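Local coordinates for protein TRAP dicarboxylate transporter, DctP subunit (Anaerococcus prevoti, PDB 4N91) that binds D-glucuronate, in its alpha and beta forms, and probably delivers it as the extracytoplasmic solute-binding component of a TRAP-type uptake system, at residues 80-85 with 100-105; 134-137 with 143-146; 156-161 with 172-177; 215-220 with 293-298. All coordinates share one frame; numbering follows the deposited sequence. Where two conformers were deposited one is given.

Contact 1 (80-85 with 100-105); sequences MVQLTQ and ETFNDV
Val81 and Phe102 mark the closest approach of the two backbones, their CA atoms 9.4 Å apart, so the chains meet through side chains alone. Residues 80-85 are a turn and a half of helix 77-86, while 100-105 is an irregular loop after helix 96-99. Within the helix, the carbonyl O of Met80, a selenomethionine, takes both Thr84 N and Thr84 OG1, the two donors coming from opposite faces of the carbonyl plane. Phe102 carries the loop's side of the contact. With CG beside its backbone N (chi1 -68°) the ring reaches toward the helix, and Val81 comes from the opposite direction: Val81 CG1 lies over one face, 3.8 Å from the ring centroid and offset toward the rim, a CH-pi contact. At the ring's edge stands Gln85, whose OE1 comes within 3.5 Å of Phe102 CE2; its amide plane is almost perpendicular to the ring, 86° away, and its NE2 donates to Gly141 O. This joins a helix and a loop of the sugar-binding protein's five-stranded lobe, in the periplasmic-binding fold; helix 77-86 also carries Gln77, which binds the glucuronate. Cut back to a serine, Phe102 would probably no longer bridge to the helix, and Val81 CG1 would lose its CH-pi partner. Farther along the loop, Asn103 OD1 accepts from Val105 N at 3.1 Å, closing an Asx turn.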
loop_
_atom_site.group_PDB
_atom_site.type_symbol
_atom_site.label_atom_id
_atom_site.label_comp_id
_atom_site.label_asym_id
_atom_site.label_seq_id
_atom_site.Cartn_x
_atom_site.Cartn_y
_atom_site.Cartn_z
HETATM N N MSE A 80 -6.464 11.237 -6.318
HETATM C CA MSE A 80 -5.428 11.025 -7.337
HETATM C C MSE A 80 -5.767 9.886 -8.290
HETATM O O MSE A 80 -5.494 9.992 -9.483
HETATM C CB MSE A 80 -4.060 10.779 -6.686
HETATM C CG MSE A 80 -3.523 12.003 -6.017
HETATM SE SE MSE A 80 -1.647 11.763 -5.473
HETATM C CE MSE A 80 -1.969 10.752 -3.824
ATOM N N VAL A 81 -6.335 8.796 -7.787
ATOM C CA VAL A 81 -6.704 7.688 -8.666
ATOM C C VAL A 81 -7.723 8.199 -9.697
ATOM O O VAL A 81 -7.623 7.886 -10.897
ATOM C CB VAL A 81 -7.260 6.500 -7.909
ATOM C CG1 VAL A 81 -7.772 5.412 -8.873
ATOM C CG2 VAL A 81 -6.195 5.916 -6.996
ATOM N N GLN A 82 -8.685 9.005 -9.238
ATOM C CA GLN A 82 -9.691 9.548 -10.145
ATOM C C GLN A 82 -9.092 10.513 -11.169
ATOM O O GLN A 82 -9.505 10.509 -12.336
ATOM C CB GLN A 82 -10.851 10.182 -9.349
ATOM C CG GLN A 82 -11.635 9.135 -8.571
ATOM C CD GLN A 82 -12.700 9.733 -7.683
ATOM O OE1 GLN A 82 -13.900 9.605 -7.955
ATOM N NE2 GLN A 82 -12.268 10.390 -6.603
ATOM N N LEU A 83 -8.106 11.305 -10.767
ATOM C CA LEU A 83 -7.410 12.194 -11.693
ATOM C C LEU A 83 -6.594 11.382 -12.695
ATOM O O LEU A 83 -6.371 11.820 -13.827
ATOM C CB LEU A 83 -6.485 13.150 -10.964
ATOM C CG LEU A 83 -7.177 14.177 -10.067
ATOM C CD1 LEU A 83 -6.118 14.999 -9.323
ATOM C CD2 LEU A 83 -8.099 15.067 -10.902
ATOM N N THR A 84 -6.140 10.208 -12.274
ATOM C CA THR A 84 -5.361 9.344 -13.182
ATOM C C THR A 84 -6.292 8.703 -14.204
ATOM O O THR A 84 -5.938 8.553 -15.376
ATOM C CB THR A 84 -4.584 8.274 -12.396
ATOM O OG1 THR A 84 -3.724 8.927 -11.450
ATOM C CG2 THR A 84 -3.752 7.418 -13.330
ATOM N N GLN A 85 -7.497 8.350 -13.767
ATOM C CA GLN A 85 -8.505 7.802 -14.672
ATOM C C GLN A 85 -8.809 8.729 -15.847
ATOM O O GLN A 85 -9.003 8.258 -16.968
ATOM C CB GLN A 85 -9.809 7.531 -13.929
ATOM C CG GLN A 85 -9.812 6.345 -13.006
ATOM C CD GLN A 85 -11.181 6.128 -12.381
ATOM O OE1 GLN A 85 -11.637 6.910 -11.533
ATOM N NE2 GLN A 85 -11.853 5.083 -12.817
ATOM N N GLU A 100 -9.335 -2.144 -5.000
ATOM C CA GLU A 100 -10.418 -3.125 -5.047
ATOM C C GLU A 100 -11.791 -2.515 -5.291
ATOM O O GLU A 100 -12.690 -3.214 -5.694
ATOM C CB GLU A 100 -10.432 -3.977 -3.774
ATOM C CG GLU A 100 -10.782 -3.214 -2.519
ATOM C CD GLU A 100 -10.811 -4.079 -1.259
ATOM O OE1 GLU A 100 -10.246 -5.206 -1.254
ATOM O OE2 GLU A 100 -11.399 -3.605 -0.263
ATOM N N THR A 101 -11.953 -1.218 -5.051
ATOM C CA THR A 101 -13.218 -0.547 -5.314
ATOM C C THR A 101 -13.332 -0.123 -6.782
ATOM O O THR A 101 -14.401 0.245 -7.229
ATOM C CB THR A 101 -13.453 0.673 -4.377
ATOM O OG1 THR A 101 -12.466 1.688 -4.608
ATOM C CG2 THR A 101 -13.402 0.245 -2.922
ATOM N N PHE A 102 -12.228 -0.209 -7.517
ATOM C CA PHE A 102 -12.212 0.091 -8.943
ATOM C C PHE A 102 -12.345 -1.174 -9.781
ATOM O O PHE A 102 -12.918 -1.137 -10.868
ATOM C CB PHE A 102 -10.940 0.879 -9.324
ATOM C CG PHE A 102 -10.921 2.259 -8.745
ATOM C CD1 PHE A 102 -10.516 2.466 -7.438
ATOM C CD2 PHE A 102 -11.372 3.344 -9.479
ATOM C CE1 PHE A 102 -10.539 3.748 -6.882
ATOM C CE2 PHE A 102 -11.393 4.616 -8.926
ATOM C CZ PHE A 102 -10.972 4.812 -7.637
ATOM N N ASN A 103 -11.809 -2.279 -9.283
ATOM C CA ASN A 103 -12.023 -3.602 -9.878
ATOM C C ASN A 103 -11.793 -4.632 -8.795
ATOM O O ASN A 103 -10.791 -4.581 -8.079
ATOM C CB ASN A 103 -11.087 -3.862 -11.047
ATOM C CG ASN A 103 -11.452 -5.103 -11.846
ATOM O OD1 ASN A 103 -11.275 -6.237 -11.400
ATOM N ND2 ASN A 103 -11.941 -4.887 -13.058
ATOM N N ASP A 104 -12.713 -5.583 -8.672
ATOM C CA ASP A 104 -12.657 -6.517 -7.559
ATOM C C ASP A 104 -11.455 -7.466 -7.566
ATOM O O ASP A 104 -11.133 -8.033 -6.531
ATOM C CB ASP A 104 -13.962 -7.321 -7.440
ATOM C CG ASP A 104 -14.195 -8.294 -8.593
ATOM O OD1 ASP A 104 -13.285 -8.592 -9.401
ATOM O OD2 ASP A 104 -15.335 -8.805 -8.679
ATOM N N VAL A 105 -10.798 -7.667 -8.705
ATOM C CA VAL A 105 -9.694 -8.607 -8.721
ATOM C C VAL A 105 -8.507 -8.119 -7.874
ATOM O O VAL A 105 -7.691 -8.924 -7.427
ATOM C CB VAL A 105 -9.243 -8.974 -10.142
ATOM C CG1 VAL A 105 -8.322 -7.932 -10.722
ATOM C CG2 VAL A 105 -8.557 -10.333 -10.130
#

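Contact 2 (134-137 with 143-146); sequences IFES and FEGV
Phe135 meets Gly145 where helix 128-135 comes against strand 143-149, an edge strand of the five-stranded sheet. The CA atoms of these two residues are only 4.2 Å apart. From CB outward, the phenylalanine follows the glycine backbone: CB lies 3.4 Å from Gly145 O, CG sits 3.9 Å from Gly145 CA, and CD2 passes 3.7 Å from Gly145 C before coming near Val146 N. Beyond that, the ring leans on Ile243 of the adjoining strand. Chi1 of -74° sets CG beside the backbone N and brings the ring against the Gly145-Val146 backbone. Gly145 has no side chain, and a CB there would run into Phe135 CG, which is why the chains can come so close. With only an alanine here, the Gly145-Val146 backbone and Ile243 would probably lose the ring that packs against both. The backbones are tied by Gly145 N donating to Phe135 O at 2.8 Å, the donor tilted 28° from the carbonyl plane; the same oxygen also receives a CA-H contact from Glu144. Alongside, Glu136 and Glu144 point the same way, and Glu136 CG touches Glu144 OE1 at 3.7 Å. Their carboxylates are turned 43° apart. Arg139, in the short connection between the segments, is salt-bridged to Glu144 OE1 and pairs only weakly, at long range, with Glu136; its positive charge probably eases the mutual repulsion of the two acids.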
loop_
_atom_site.group_PDB
_atom_site.type_symbol
_atom_site.label_atom_id
_atom_site.label_comp_id
_atom_site.label_asym_id
_atom_site.label_seq_id
_atom_site.Cartn_x
_atom_site.Cartn_y
_atom_site.Cartn_z
ATOM N N ILE A 134 -3.676 -8.754 -13.005
ATOM C CA ILE A 134 -4.258 -7.875 -12.005
ATOM C C ILE A 134 -4.029 -6.417 -12.415
ATOM O O ILE A 134 -4.969 -5.615 -12.452
ATOM C CB ILE A 134 -3.650 -8.130 -10.618
ATOM C CG1 ILE A 134 -3.735 -9.609 -10.257
ATOM C CG2 ILE A 134 -4.343 -7.289 -9.548
ATOM C CD1 ILE A 134 -5.129 -10.125 -10.118
ATOM N N PHE A 135 -2.784 -6.096 -12.738
ATOM C CA PHE A 135 -2.396 -4.728 -13.102
ATOM C C PHE A 135 -3.154 -4.213 -14.336
ATOM O O PHE A 135 -3.391 -3.015 -14.474
ATOM C CB PHE A 135 -0.888 -4.648 -13.376
ATOM C CG PHE A 135 -0.016 -4.714 -12.139
ATOM C CD1 PHE A 135 -0.547 -4.963 -10.886
ATOM C CD2 PHE A 135 1.347 -4.513 -12.252
ATOM C CE1 PHE A 135 0.280 -5.009 -9.773
ATOM C CE2 PHE A 135 2.165 -4.567 -11.142
ATOM C CZ PHE A 135 1.635 -4.805 -9.922
ATOM N N GLU A 136 -3.542 -5.118 -15.225
ATOM C CA GLU A 136 -4.233 -4.755 -16.465
ATOM C C GLU A 136 -5.752 -4.777 -16.349
ATOM O O GLU A 136 -6.449 -4.457 -17.301
ATOM C CB GLU A 136 -3.800 -5.698 -17.592
ATOM C CG GLU A 136 -2.334 -5.568 -17.935
ATOM C CD GLU A 136 -1.844 -6.613 -18.916
ATOM O OE1 GLU A 136 -2.667 -7.384 -19.456
ATOM O OE2 GLU A 136 -0.612 -6.656 -19.136
ATOM N N SER A 137 -6.260 -5.144 -15.182
ATOM C CA SER A 137 -7.683 -5.386 -15.002
ATOM C C SER A 137 -8.543 -4.138 -15.173
ATOM O O SER A 137 -9.722 -4.232 -15.520
ATOM C CB SER A 137 -7.920 -6.005 -13.621
ATOM O OG SER A 137 -7.672 -5.072 -12.597
ATOM N N PHE A 143 -6.906 3.182 -16.199
ATOM C CA PHE A 143 -5.524 3.025 -15.746
ATOM C C PHE A 143 -5.031 1.581 -15.701
ATOM O O PHE A 143 -5.810 0.620 -15.721
ATOM C CB PHE A 143 -5.345 3.688 -14.369
ATOM C CG PHE A 143 -6.138 3.051 -13.253
ATOM C CD1 PHE A 143 -5.639 1.975 -12.537
ATOM C CD2 PHE A 143 -7.373 3.573 -12.881
ATOM C CE1 PHE A 143 -6.364 1.406 -11.491
ATOM C CE2 PHE A 143 -8.108 3.017 -11.848
ATOM C CZ PHE A 143 -7.608 1.948 -11.134
ATOM N N GLU A 144 -3.713 1.430 -15.639
ATOM C CA GLU A 144 -3.136 0.124 -15.401
ATOM C C GLU A 144 -1.947 0.238 -14.471
ATOM O O GLU A 144 -1.259 1.276 -14.425
ATOM C CB GLU A 144 -2.779 -0.577 -16.700
ATOM C CG GLU A 144 -1.532 -0.143 -17.361
ATOM C CD GLU A 144 -1.267 -0.917 -18.664
ATOM O OE1 GLU A 144 -1.856 -1.998 -18.883
ATOM O OE2 GLU A 144 -0.481 -0.420 -19.481
ATOM N N GLY A 145 -1.731 -0.829 -13.709
ATOM C CA GLY A 145 -0.573 -0.925 -12.833
ATOM C C GLY A 145 0.658 -1.157 -13.669
ATOM O O GLY A 145 0.624 -1.911 -14.645
ATOM N N VAL A 146 1.749 -0.495 -13.297
ATOM C CA VAL A 146 3.009 -0.659 -14.002
ATOM C C VAL A 146 4.132 -1.238 -13.139
ATOM O O VAL A 146 5.074 -1.850 -13.680
ATOM C CB VAL A 146 3.482 0.654 -14.664
ATOM C CG1 VAL A 146 2.490 1.073 -15.764
ATOM C CG2 VAL A 146 3.733 1.750 -13.625
#

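Contact 3 (156-161 with 172-177); sequences FYTKDK and LKIRVQ. With BDP (beta-D-glucopyranuronic acid), chain C.
Apolar contacts join the two segments across an 8.4 Å gap between the CA atoms of Thr158 and Ile174. Ile174 CG2 meets the edge of the Phe156 ring, 4.1 Å from CE1, the two side chains crossing at about a right angle. Thr158 CG2 lies 4.2 Å from Leu172 CD1. The end of the bent Lys161 chain, CE and NZ, lies against the other leucine methyl, with NZ 3.5 Å from Leu172 CD2. Among the polar bonds, Thr158 OG1 donates to Lys161 O at 2.7 Å from well above the carbonyl plane, holding the turn after the strand. Chi1 of 52° swings that hydroxyl to the turn and leaves CG2 facing Leu172 and Ile174. The charged contact with the sugar is made by Arg175: NH1 gives BDP O6B a nearly straight bond of 2.7 Å, and NH2 gives O6A one of 2.9 Å, a two-pronged grip on the sugar carboxylate. NH2 also donates to Met196 O, while a water bonded to Tyr157 OH makes a weak link to NH1. The backbone N of Gln177 sits over one face of the guanidinium. An arginine paired end-on with the substrate carboxylate is the hallmark of the TRAP solute-binding proteins, and here it is carried on strand 173-176.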
loop_
_atom_site.group_PDB
_atom_site.type_symbol
_atom_site.label_atom_id
_atom_site.label_comp_id
_atom_site.label_asym_id
_atom_site.label_seq_id
_atom_site.Cartn_x
_atom_site.Cartn_y
_atom_site.Cartn_z
ATOM N N PHE A 156 -1.630 -3.181 14.159
ATOM C CA PHE A 156 -2.402 -2.223 14.956
ATOM C C PHE A 156 -1.542 -1.358 15.862
ATOM O O PHE A 156 -0.600 -1.835 16.507
ATOM C CB PHE A 156 -3.445 -2.975 15.788
ATOM C CG PHE A 156 -4.519 -3.600 14.952
ATOM C CD1 PHE A 156 -5.410 -2.812 14.273
ATOM C CD2 PHE A 156 -4.623 -4.987 14.826
ATOM C CE1 PHE A 156 -6.382 -3.379 13.460
ATOM C CE2 PHE A 156 -5.587 -5.543 14.035
ATOM C CZ PHE A 156 -6.462 -4.749 13.344
ATOM N N TYR A 157 -1.905 -0.091 15.961
ATOM C CA TYR A 157 -1.353 0.769 17.004
ATOM C C TYR A 157 -2.483 1.599 17.591
ATOM O O TYR A 157 -3.439 1.977 16.914
ATOM C CB TYR A 157 -0.212 1.656 16.503
ATOM C CG TYR A 157 -0.440 2.433 15.210
ATOM C CD1 TYR A 157 -0.154 1.862 13.978
ATOM C CD2 TYR A 157 -0.913 3.744 15.226
ATOM C CE1 TYR A 157 -0.315 2.574 12.798
ATOM C CE2 TYR A 157 -1.095 4.454 14.062
ATOM C CZ TYR A 157 -0.783 3.868 12.845
ATOM O OH TYR A 157 -0.928 4.569 11.667
ATOM N N THR A 158 -2.375 1.851 18.890
ATOM C CA THR A 158 -3.427 2.477 19.630
ATOM C C THR A 158 -2.860 3.469 20.648
ATOM O O THR A 158 -1.686 3.429 20.996
ATOM C CB THR A 158 -4.210 1.408 20.398
ATOM O OG1 THR A 158 -3.271 0.623 21.141
ATOM C CG2 THR A 158 -4.985 0.481 19.455
ATOM N N LYS A 159 -3.734 4.352 21.115
ATOM C CA LYS A 159 -3.383 5.375 22.087
ATOM C C LYS A 159 -3.444 4.916 23.531
ATOM O O LYS A 159 -2.492 5.124 24.290
ATOM C CB LYS A 159 -4.335 6.570 21.891
ATOM C CG LYS A 159 -4.101 7.714 22.861
ATOM C CD LYS A 159 -4.883 8.939 22.412
ATOM C CE LYS A 159 -4.580 10.153 23.271
ATOM N NZ LYS A 159 -4.985 9.892 24.664
ATOM N N ASP A 160 -4.578 4.357 23.926
ATOM C CA ASP A 160 -4.888 4.189 25.349
ATOM C C ASP A 160 -4.651 2.812 25.881
ATOM O O ASP A 160 -4.260 2.668 27.033
ATOM C CB ASP A 160 -6.343 4.560 25.627
ATOM C CG ASP A 160 -6.578 6.065 25.572
ATOM O OD1 ASP A 160 -5.623 6.827 25.856
ATOM O OD2 ASP A 160 -7.708 6.477 25.233
ATOM N N LYS A 161 -4.944 1.795 25.089
ATOM C CA LYS A 161 -4.800 0.441 25.590
ATOM C C LYS A 161 -4.060 -0.422 24.600
ATOM O O LYS A 161 -4.339 -0.392 23.402
ATOM C CB LYS A 161 -6.156 -0.184 25.883
ATOM C CG LYS A 161 -6.925 0.509 26.998
ATOM C CD LYS A 161 -8.396 0.595 26.649
ATOM C CE LYS A 161 -8.575 1.201 25.259
ATOM N NZ LYS A 161 -9.713 2.145 25.196
ATOM N N LEU A 172 -13.397 -0.189 20.231
ATOM C CA LEU A 172 -12.512 0.843 19.673
ATOM C C LEU A 172 -12.946 1.185 18.252
ATOM O O LEU A 172 -13.555 0.364 17.541
ATOM C CB LEU A 172 -11.055 0.379 19.623
ATOM C CG LEU A 172 -10.390 -0.020 20.948
ATOM C CD1 LEU A 172 -8.914 -0.289 20.713
ATOM C CD2 LEU A 172 -10.601 1.039 21.997
ATOM N N LYS A 173 -12.606 2.393 17.831
ATOM C CA LYS A 173 -12.787 2.832 16.459
ATOM C C LYS A 173 -11.391 2.913 15.858
ATOM O O LYS A 173 -10.546 3.691 16.331
ATOM C CB LYS A 173 -13.397 4.236 16.428
ATOM C CG LYS A 173 -14.812 4.299 16.997
ATOM C CD LYS A 173 -15.388 5.691 16.824
ATOM C CE LYS A 173 -16.695 5.865 17.580
ATOM N NZ LYS A 173 -17.352 7.158 17.202
ATOM N N ILE A 174 -11.136 2.089 14.845
ATOM C CA ILE A 174 -9.809 1.975 14.264
ATOM C C ILE A 174 -9.865 2.481 12.845
ATOM O O ILE A 174 -10.711 2.037 12.071
ATOM C CB ILE A 174 -9.336 0.511 14.248
ATOM C CG1 ILE A 174 -9.285 -0.032 15.680
ATOM C CG2 ILE A 174 -8.019 0.379 13.529
ATOM C CD1 ILE A 174 -8.282 0.665 16.596
ATOM N N ARG A 175 -8.975 3.400 12.490
ATOM C CA ARG A 175 -8.939 3.903 11.114
ATOM C C ARG A 175 -8.425 2.814 10.182
ATOM O O ARG A 175 -7.474 2.073 10.516
ATOM C CB ARG A 175 -8.058 5.148 10.993
ATOM C CG ARG A 175 -7.966 5.694 9.584
ATOM C CD ARG A 175 -6.782 5.130 8.791
ATOM N NE ARG A 175 -6.745 5.607 7.424
ATOM C CZ ARG A 175 -5.767 5.324 6.575
ATOM N NH1 ARG A 175 -4.756 4.562 6.979
ATOM N NH2 ARG A 175 -5.799 5.798 5.338
ATOM N N VAL A 176 -9.070 2.721 9.022
ATOM C CA VAL A 176 -8.596 1.894 7.926
ATOM C C VAL A 176 -8.647 2.740 6.649
ATOM O O VAL A 176 -9.151 3.858 6.649
ATOM C CB VAL A 176 -9.430 0.624 7.752
ATOM C CG1 VAL A 176 -9.280 -0.246 9.002
ATOM C CG2 VAL A 176 -10.882 0.967 7.509
ATOM N N GLN A 177 -8.071 2.209 5.580
ATOM C CA GLN A 177 -8.197 2.836 4.278
ATOM C C GLN A 177 -9.603 2.636 3.744
ATOM O O GLN A 177 -10.401 1.893 4.333
ATOM C CB GLN A 177 -7.175 2.245 3.330
ATOM C CG GLN A 177 -5.735 2.437 3.818
ATOM C CD GLN A 177 -4.733 1.975 2.778
ATOM O OE1 GLN A 177 -4.447 2.682 1.812
ATOM N NE2 GLN A 177 -4.221 0.793 2.961
HETATM C C1 BDP C . 0.885 3.385 3.700
HETATM C C2 BDP C . 0.834 3.191 2.255
HETATM C C3 BDP C . 0.059 4.301 1.607
HETATM C C4 BDP C . -1.277 4.367 2.116
HETATM C C5 BDP C . -1.232 4.500 3.589
HETATM C C6 BDP C . -2.645 4.420 4.221
HETATM O O2 BDP C . 2.239 3.460 1.863
HETATM O O3 BDP C . 0.046 4.119 0.153
HETATM O O4 BDP C . -2.026 5.329 1.574
HETATM O O5 BDP C . -0.456 3.405 4.189
HETATM O O6A BDP C . -3.473 5.248 3.782
HETATM O O1 BDP C . 1.394 2.151 4.267
HETATM O O6B BDP C . -2.809 3.726 5.250
HETATM O O HOH W 1 -2.524 4.347 9.367
#

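Contact 4 (215-220 with 293-298); sequences NNEMSL and VEFIYP. With BDP (beta-D-glucopyranuronic acid), chain C.
Leu220, its CG anti to the carbonyl carbon (chi1 -63°), extends CD1 toward the strand, while Val293 holds CG1 anti to its backbone N (chi1 174°) and so presents that methyl to the leucine. The contact joins the short, weakly bonded helix at about 218-221 to edge strand 294-296 of the four-stranded sheet, in the second lobe of this periplasmic-binding fold. Leu220 CD1 is the shared point: it lies 4.1 Å from Val293 CG1 and 4.2 Å from Phe295 CE1. Leucine and phenylalanine approach from opposite directions. Val293 CG1 also stands over one face of the Phe295 ring, offset toward its rim, so three apolar side chains come together here. Glu217 adds its CG to the same ring, at 4.4 Å from CE1, while its carboxylate bonds to Tyr234 OH. Tyr232 of the neighbouring strand 231-238 touches Glu217, Leu220 and Val293, and its ring meets that of Phe295.

The start of 215-220 belongs to the sugar site. Asn216 stands before the turn into the helix, and its OD1 takes a weak capping bond from Met218 N, here a selenomethionine. Asn216 ND2 donates to Ala151 O and also lies near the anomeric oxygen of the glucuronate. Asn215 OD1 accepts from Asn216 N at 2.8 Å, in the carbonyl plane and on a lone pair, which helps set the rotation of its amide. The other end of that amide reaches the sugar ring: Asn215 ND2 donates to BDP O5 at 3.1 Å, with an N-H...O angle of 158°.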
loop_
_atom_site.group_PDB
_atom_site.type_symbol
_atom_site.label_atom_id
_atom_site.label_comp_id
_atom_site.label_asym_id
_atom_site.label_seq_id
_atom_site.Cartn_x
_atom_site.Cartn_y
_atom_site.Cartn_z
ATOM N N ASN A 215 -0.894 0.074 10.360
ATOM C CA ASN A 215 0.003 0.406 9.286
ATOM C C ASN A 215 1.381 -0.140 9.575
ATOM O O ASN A 215 1.615 -0.760 10.605
ATOM C CB ASN A 215 0.105 1.930 9.126
ATOM C CG ASN A 215 0.165 2.334 7.680
ATOM O OD1 ASN A 215 0.977 1.807 6.914
ATOM N ND2 ASN A 215 -0.729 3.241 7.277
ATOM N N ASN A 216 2.297 0.140 8.662
ATOM C CA ASN A 216 3.694 -0.102 8.910
ATOM C C ASN A 216 4.282 0.943 9.865
ATOM O O ASN A 216 3.614 1.896 10.269
ATOM C CB ASN A 216 4.468 -0.156 7.597
ATOM C CG ASN A 216 4.403 1.144 6.814
ATOM O OD1 ASN A 216 4.646 2.249 7.356
ATOM N ND2 ASN A 216 4.025 1.038 5.543
ATOM N N GLU A 217 5.546 0.773 10.216
ATOM C CA GLU A 217 6.186 1.617 11.210
ATOM C C GLU A 217 6.441 3.057 10.771
ATOM O O GLU A 217 6.577 3.932 11.615
ATOM C CB GLU A 217 7.489 0.987 11.667
ATOM C CG GLU A 217 7.318 -0.425 12.218
ATOM C CD GLU A 217 7.511 -1.541 11.191
ATOM O OE1 GLU A 217 7.167 -1.381 9.996
ATOM O OE2 GLU A 217 8.034 -2.612 11.610
HETATM N N MSE A 218 6.490 3.291 9.465
HETATM C CA MSE A 218 6.776 4.620 8.945
HETATM C C MSE A 218 5.657 5.606 9.269
HETATM O O MSE A 218 5.883 6.810 9.364
HETATM C CB MSE A 218 7.061 4.558 7.442
HETATM C CG MSE A 218 8.472 4.156 7.107
HETATM SE SE MSE A 218 9.587 5.675 7.422
HETATM C CE MSE A 218 9.634 6.637 5.732
ATOM N N SER A 219 4.445 5.101 9.464
ATOM C CA SER A 219 3.334 5.949 9.883
ATOM C C SER A 219 3.620 6.600 11.216
ATOM O O SER A 219 3.140 7.698 11.474
ATOM C CB SER A 219 2.035 5.140 10.027
ATOM O OG SER A 219 1.463 4.884 8.744
ATOM N N LEU A 220 4.322 5.898 12.098
ATOM C CA LEU A 220 4.549 6.398 13.440
ATOM C C LEU A 220 5.451 7.625 13.430
ATOM O O LEU A 220 5.300 8.514 14.248
ATOM C CB LEU A 220 5.233 5.339 14.305
ATOM C CG LEU A 220 4.448 4.050 14.547
ATOM C CD1 LEU A 220 5.308 3.007 15.241
ATOM C CD2 LEU A 220 3.208 4.362 15.371
ATOM N N VAL A 293 7.487 4.931 21.729
ATOM C CA VAL A 293 6.595 3.862 21.313
ATOM C C VAL A 293 7.070 2.545 21.891
ATOM O O VAL A 293 8.259 2.205 21.851
ATOM C CB VAL A 293 6.494 3.768 19.775
ATOM C CG1 VAL A 293 5.666 2.558 19.345
ATOM C CG2 VAL A 293 5.930 5.048 19.203
ATOM N N GLU A 294 6.123 1.798 22.425
ATOM C CA GLU A 294 6.367 0.449 22.876
ATOM C C GLU A 294 5.905 -0.560 21.851
ATOM O O GLU A 294 4.745 -0.555 21.410
ATOM C CB GLU A 294 5.680 0.210 24.217
ATOM C CG GLU A 294 5.815 -1.236 24.718
ATOM C CD GLU A 294 5.088 -1.457 26.013
ATOM O OE1 GLU A 294 4.717 -0.450 26.648
ATOM O OE2 GLU A 294 4.894 -2.630 26.401
ATOM N N PHE A 295 6.819 -1.429 21.441
ATOM C CA PHE A 295 6.486 -2.473 20.497
ATOM C C PHE A 295 6.073 -3.732 21.252
ATOM O O PHE A 295 6.720 -4.143 22.214
ATOM C CB PHE A 295 7.657 -2.722 19.537
ATOM C CG PHE A 295 7.905 -1.581 18.598
ATOM C CD1 PHE A 295 7.100 -1.413 17.493
ATOM C CD2 PHE A 295 8.925 -0.680 18.817
ATOM C CE1 PHE A 295 7.294 -0.378 16.621
ATOM C CE2 PHE A 295 9.121 0.386 17.961
ATOM C CZ PHE A 295 8.302 0.539 16.846
ATOM N N ILE A 296 4.948 -4.286 20.843
ATOM C CA ILE A 296 4.405 -5.517 21.390
ATOM C C ILE A 296 4.415 -6.608 20.323
ATOM O O ILE A 296 4.232 -6.319 19.132
ATOM C CB ILE A 296 2.966 -5.273 21.892
ATOM C CG1 ILE A 296 2.982 -4.205 22.993
ATOM C CG2 ILE A 296 2.348 -6.566 22.388
ATOM C CD1 ILE A 296 1.608 -3.693 23.342
ATOM N N TYR A 297 4.669 -7.854 20.755
ATOM C CA TYR A 297 4.764 -9.000 19.846
ATOM C C TYR A 297 3.728 -10.033 20.223
ATOM O O TYR A 297 4.040 -11.017 20.908
ATOM C CB TYR A 297 6.192 -9.582 19.894
ATOM C CG TYR A 297 7.216 -8.520 19.586
ATOM C CD1 TYR A 297 7.590 -8.257 18.287
ATOM C CD2 TYR A 297 7.755 -7.734 20.593
ATOM C CE1 TYR A 297 8.509 -7.255 18.000
ATOM C CE2 TYR A 297 8.672 -6.729 20.309
ATOM C CZ TYR A 297 9.032 -6.497 19.001
ATOM O OH TYR A 297 9.935 -5.493 18.713
ATOM N N PRO A 298 2.478 -9.815 19.796
ATOM C CA PRO A 298 1.387 -10.676 20.233
ATOM C C PRO A 298 1.391 -12.016 19.512
ATOM O O PRO A 298 1.982 -12.167 18.442
ATOM C CB PRO A 298 0.147 -9.878 19.829
ATOM C CG PRO A 298 0.590 -9.123 18.596
ATOM C CD PRO A 298 2.010 -8.730 18.906
HETATM C C1 BDP C . 0.885 3.385 3.700
HETATM C C2 BDP C . 0.834 3.191 2.255
HETATM C C3 BDP C . 0.059 4.301 1.607
HETATM C C4 BDP C . -1.277 4.367 2.116
HETATM C C5 BDP C . -1.232 4.500 3.589
HETATM C C6 BDP C . -2.645 4.420 4.221
HETATM O O2 BDP C . 2.239 3.460 1.863
HETATM O O3 BDP C . 0.046 4.119 0.153
HETATM O O4 BDP C . -2.026 5.329 1.574
HETATM O O5 BDP C . -0.456 3.405 4.189
HETATM O O6A BDP C . -3.473 5.248 3.782
HETATM O O1 BDP C . 1.394 2.151 4.267
HETATM O O6B BDP C . -2.809 3.726 5.250
#

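How the contacts relate
Contacts 1 and 2 belong to the five-stranded lobe, contacts 3 and 4 to the four-stranded one. The first pair touch, Gln85 CG lying 3.7 Å from Phe143 CD2; the second pair meet through Tyr157, which packs on Asn215, Ser219 and Leu220, and both reach the glucuronate. The centres of contacts 2 and 4 are about 31 Å apart, and their nearest atoms about 17 Å. Contact 1 is partly exposed, whereas the other three are largely buried. Contact 2 alone has a hydrogen bond between its segments. The remaining three join theirs mainly through carbon, with an amide beside the ring in contact 1, and contacts 3 and 4 each add polar residues that reach the sugar, Arg175 and Asn215.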